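Local atomic coordinates of putative cell surface hydrolase (Lactobacillus plantarum, PDB entry 3LP5), a protein that is probably a hydrolase of the bacterial cell surface, with an alpha/beta-hydrolase fold and a substrate that is not established. Residues L38-I48 with W83-L91. Sequence-based numbering, arbitrary orientation.
Sequences LKLTVQTDGTI and WLNTAFKAL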
loop_
_atom_site.group_PDB
_atom_site.type_symbol
_atom_site.label_atom_id
_atom_site.label_comp_id
_atom_site.label_asym_id
_atom_site.label_seq_id
_atom_site.Cartn_x
_atom_site.Cartn_y
_atom_site.Cartn_z
ATOM N N LEU A 38 14.129 1.405 7.322
ATOM C CA LEU A 38 13.877 2.453 8.304
ATOM C C LEU A 38 12.397 2.412 8.725
ATOM O O LEU A 38 11.529 2.263 7.850
ATOM C CB LEU A 38 14.120 3.787 7.624
ATOM C CG LEU A 38 13.805 5.018 8.421
ATOM C CD1 LEU A 38 14.776 5.239 9.587
ATOM C CD2 LEU A 38 13.754 6.237 7.484
ATOM N N LYS A 39 12.089 2.481 10.027
ATOM C CA LYS A 39 10.684 2.400 10.499
ATOM C C LYS A 39 10.332 3.640 11.246
ATOM O O LYS A 39 11.069 4.005 12.182
ATOM C CB LYS A 39 10.433 1.231 11.467
ATOM C CG LYS A 39 10.529 -0.127 10.848
ATOM C CD LYS A 39 9.493 -1.110 11.454
ATOM C CE LYS A 39 9.634 -2.563 10.849
ATOM N NZ LYS A 39 10.937 -3.231 11.221
ATOM N N LEU A 40 9.215 4.267 10.856
ATOM C CA LEU A 40 8.670 5.433 11.548
ATOM C C LEU A 40 7.349 5.008 12.142
ATOM O O LEU A 40 6.528 4.319 11.470
ATOM C CB LEU A 40 8.413 6.598 10.593
ATOM C CG LEU A 40 9.529 7.522 10.133
ATOM C CD1 LEU A 40 10.686 6.743 9.369
ATOM C CD2 LEU A 40 8.919 8.698 9.239
ATOM N N THR A 41 7.141 5.401 13.399
ATOM C CA THR A 41 5.855 5.244 14.031
ATOM C C THR A 41 5.359 6.622 14.421
ATOM O O THR A 41 5.989 7.317 15.263
ATOM C CB THR A 41 5.962 4.396 15.310
ATOM O OG1 THR A 41 6.500 3.142 14.933
ATOM C CG2 THR A 41 4.548 4.093 15.876
ATOM N N VAL A 42 4.269 7.052 13.799
ATOM C CA VAL A 42 3.737 8.380 14.119
ATOM C C VAL A 42 2.865 8.251 15.328
ATOM O O VAL A 42 1.880 7.489 15.291
ATOM C CB VAL A 42 2.904 8.990 12.959
ATOM C CG1 VAL A 42 2.573 10.462 13.234
ATOM C CG2 VAL A 42 3.687 8.862 11.656
ATOM N N GLN A 43 3.169 9.061 16.346
ATOM C CA GLN A 43 2.402 9.135 17.620
ATOM C C GLN A 43 1.089 9.891 17.509
ATOM O O GLN A 43 0.865 10.623 16.543
ATOM C CB GLN A 43 3.271 9.768 18.732
ATOM C CG GLN A 43 4.653 9.137 18.869
ATOM C CD GLN A 43 4.592 7.622 19.014
ATOM O OE1 GLN A 43 5.117 6.862 18.162
ATOM N NE2 GLN A 43 3.902 7.172 20.031
ATOM N N THR A 44 0.212 9.734 18.487
ATOM C CA THR A 44 -1.122 10.284 18.316
ATOM C C THR A 44 -1.179 11.820 18.386
ATOM O O THR A 44 -2.224 12.418 18.071
ATOM C CB THR A 44 -2.114 9.697 19.313
ATOM O OG1 THR A 44 -1.685 10.061 20.615
ATOM C CG2 THR A 44 -2.206 8.160 19.180
ATOM N N ASP A 45 -0.075 12.446 18.800
ATOM C CA ASP A 45 0.051 13.892 18.776
ATOM C C ASP A 45 0.872 14.347 17.549
ATOM O O ASP A 45 1.170 15.524 17.420
ATOM C CB ASP A 45 0.666 14.413 20.111
ATOM C CG ASP A 45 2.117 13.924 20.335
ATOM O OD1 ASP A 45 2.624 13.140 19.513
ATOM O OD2 ASP A 45 2.789 14.327 21.328
ATOM N N GLY A 46 1.248 13.419 16.653
ATOM C CA GLY A 46 1.971 13.775 15.427
ATOM C C GLY A 46 3.485 13.795 15.483
ATOM O O GLY A 46 4.165 13.977 14.462
ATOM N N THR A 47 4.059 13.560 16.649
ATOM C CA THR A 47 5.488 13.373 16.695
ATOM C C THR A 47 5.826 11.953 16.191
ATOM O O THR A 47 4.919 11.091 16.021
ATOM C CB THR A 47 5.983 13.582 18.120
ATOM O OG1 THR A 47 5.388 12.577 18.954
ATOM C CG2 THR A 47 5.566 15.049 18.607
ATOM N N ILE A 48 7.105 11.729 15.895
ATOM C CA ILE A 48 7.531 10.523 15.185
ATOM C C ILE A 48 8.594 9.816 15.975
ATOM O O ILE A 48 9.588 10.449 16.441
ATOM C CB ILE A 48 8.053 10.855 13.786
ATOM C CG1 ILE A 48 6.977 11.617 12.974
ATOM C CG2 ILE A 48 8.545 9.602 13.064
ATOM C CD1 ILE A 48 7.468 12.006 11.574
ATOM N N TRP A 83 -1.317 11.990 9.482
ATOM C CA TRP A 83 -0.054 11.493 10.006
ATOM C C TRP A 83 0.923 11.007 8.913
ATOM O O TRP A 83 2.164 11.210 9.002
ATOM C CB TRP A 83 -0.324 10.362 11.040
ATOM C CG TRP A 83 -1.013 10.884 12.318
ATOM C CD1 TRP A 83 -0.794 12.067 12.934
ATOM C CD2 TRP A 83 -1.970 10.167 13.130
ATOM N NE1 TRP A 83 -1.627 12.184 14.068
ATOM C CE2 TRP A 83 -2.341 11.018 14.207
ATOM C CE3 TRP A 83 -2.540 8.869 13.060
ATOM C CZ2 TRP A 83 -3.301 10.628 15.175
ATOM C CZ3 TRP A 83 -3.519 8.500 14.005
ATOM C CH2 TRP A 83 -3.857 9.350 15.067
ATOM N N LEU A 84 0.392 10.342 7.885
ATOM C CA LEU A 84 1.245 9.896 6.754
ATOM C C LEU A 84 1.915 11.082 6.077
ATOM O O LEU A 84 3.118 11.071 5.740
ATOM C CB LEU A 84 0.407 9.140 5.698
ATOM C CG LEU A 84 1.205 8.634 4.443
ATOM C CD1 LEU A 84 2.530 7.901 4.796
ATOM C CD2 LEU A 84 0.349 7.682 3.618
ATOM N N ASN A 85 1.131 12.125 5.847
ATOM C CA ASN A 85 1.652 13.362 5.277
ATOM C C ASN A 85 2.676 13.989 6.241
ATOM O O ASN A 85 3.748 14.469 5.798
ATOM C CB ASN A 85 0.471 14.302 5.075
ATOM C CG ASN A 85 0.817 15.517 4.234
ATOM O OD1 ASN A 85 1.811 15.544 3.492
ATOM N ND2 ASN A 85 0.012 16.543 4.376
ATOM N N THR A 86 2.394 13.944 7.557
ATOM C CA THR A 86 3.407 14.414 8.508
ATOM C C THR A 86 4.716 13.641 8.372
ATOM O O THR A 86 5.751 14.217 8.402
ATOM C CB THR A 86 2.886 14.299 9.974
ATOM O OG1 THR A 86 1.693 15.071 10.053
ATOM C CG2 THR A 86 3.907 14.843 11.011
ATOM N N ALA A 87 4.660 12.313 8.233
ATOM C CA ALA A 87 5.849 11.533 8.182
ATOM C C ALA A 87 6.511 11.756 6.810
ATOM O O ALA A 87 7.713 11.905 6.695
ATOM C CB ALA A 87 5.522 10.015 8.411
ATOM N N PHE A 88 5.703 11.826 5.773
ATOM C CA PHE A 88 6.238 11.994 4.434
ATOM C C PHE A 88 6.998 13.312 4.386
ATOM O O PHE A 88 8.100 13.383 3.878
ATOM C CB PHE A 88 5.079 11.989 3.421
ATOM C CG PHE A 88 5.518 11.991 2.004
ATOM C CD1 PHE A 88 5.922 10.792 1.396
ATOM C CD2 PHE A 88 5.508 13.164 1.270
ATOM C CE1 PHE A 88 6.308 10.748 0.041
ATOM C CE2 PHE A 88 5.932 13.157 -0.081
ATOM C CZ PHE A 88 6.328 11.925 -0.701
ATOM N N LYS A 89 6.412 14.376 4.935
ATOM C CA LYS A 89 7.123 15.658 4.916
ATOM C C LYS A 89 8.394 15.634 5.710
ATOM O O LYS A 89 9.360 16.206 5.282
ATOM C CB LYS A 89 6.232 16.841 5.307
ATOM C CG LYS A 89 5.209 17.104 4.222
ATOM C CD LYS A 89 4.604 18.449 4.391
ATOM C CE LYS A 89 3.854 18.491 5.676
ATOM N NZ LYS A 89 2.954 19.668 5.703
ATOM N N ALA A 90 8.414 14.926 6.831
ATOM C CA ALA A 90 9.652 14.808 7.607
ATOM C C ALA A 90 10.724 14.102 6.786
ATOM O O ALA A 90 11.889 14.463 6.831
ATOM C CB ALA A 90 9.396 14.056 8.917
ATOM N N LEU A 91 10.315 13.107 5.998
ATOM C CA LEU A 91 11.269 12.368 5.170
ATOM C C LEU A 91 11.829 13.193 3.992
ATOM O O LEU A 91 13.003 13.150 3.679
ATOM C CB LEU A 91 10.595 11.105 4.656
ATOM C CG LEU A 91 10.368 10.009 5.691
ATOM C CD1 LEU A 91 9.309 9.032 5.078
ATOM C CD2 LEU A 91 11.712 9.307 6.013
#
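Trp-83 lies across the beta turn Gln-43 to Gly-46 and illustrates how an aromatic side chain can close the end of a helix-on-sheet interface. Its CB starts against Val-42, 3.6 Å from CG1, and the same methyl continues along CG and CD1; Val-42 chi1 of -170° sets CG1 anti to the backbone N, against the root of the indole. CD1 then passes the CA of Gly-46 at 4.1 Å. Farther out, the Gln-43 carbonyl O sits above one ring face, 3.8 Å from NE1 and displaced toward the rim, while that oxygen also accepts the turn's own bond from Gly-46 N. On the six-membered ring, Trp-83 CZ2 lies 3.6 Å from Thr-44 O. With an alanine here, the turn is likely to lose the indole that packs on Gln-43 and Thr-44, and Val-42 CG1 to keep only CB of its present contacts with this side chain. Beyond the indole the packing is aliphatic and built on small helix residues: Ala-87 CB receives Leu-40 CD2 at 3.7 Å and Val-42 CG2 on the strand, and Ile-48 extends CD1 to Ala-90 CB at 3.9 Å. Leu-40 and Leu-91 meet tip to tip, whereas Leu-38 and Leu-91 run alongside in opposite senses, their CD2 methyls 4.0 Å apart. The hairpin of strands 37-42 and 48-52, the latter an outermost strand of the alpha/beta-hydrolase sheet, thus lies under helix 74-92, whose residues 83-91 run at 136° to strand 38-42. Ile-65 of the parallel strand 62-67 continues the floor beneath Leu-84, Ala-87 and Leu-91, and helix 107-118 packs against Leu-84.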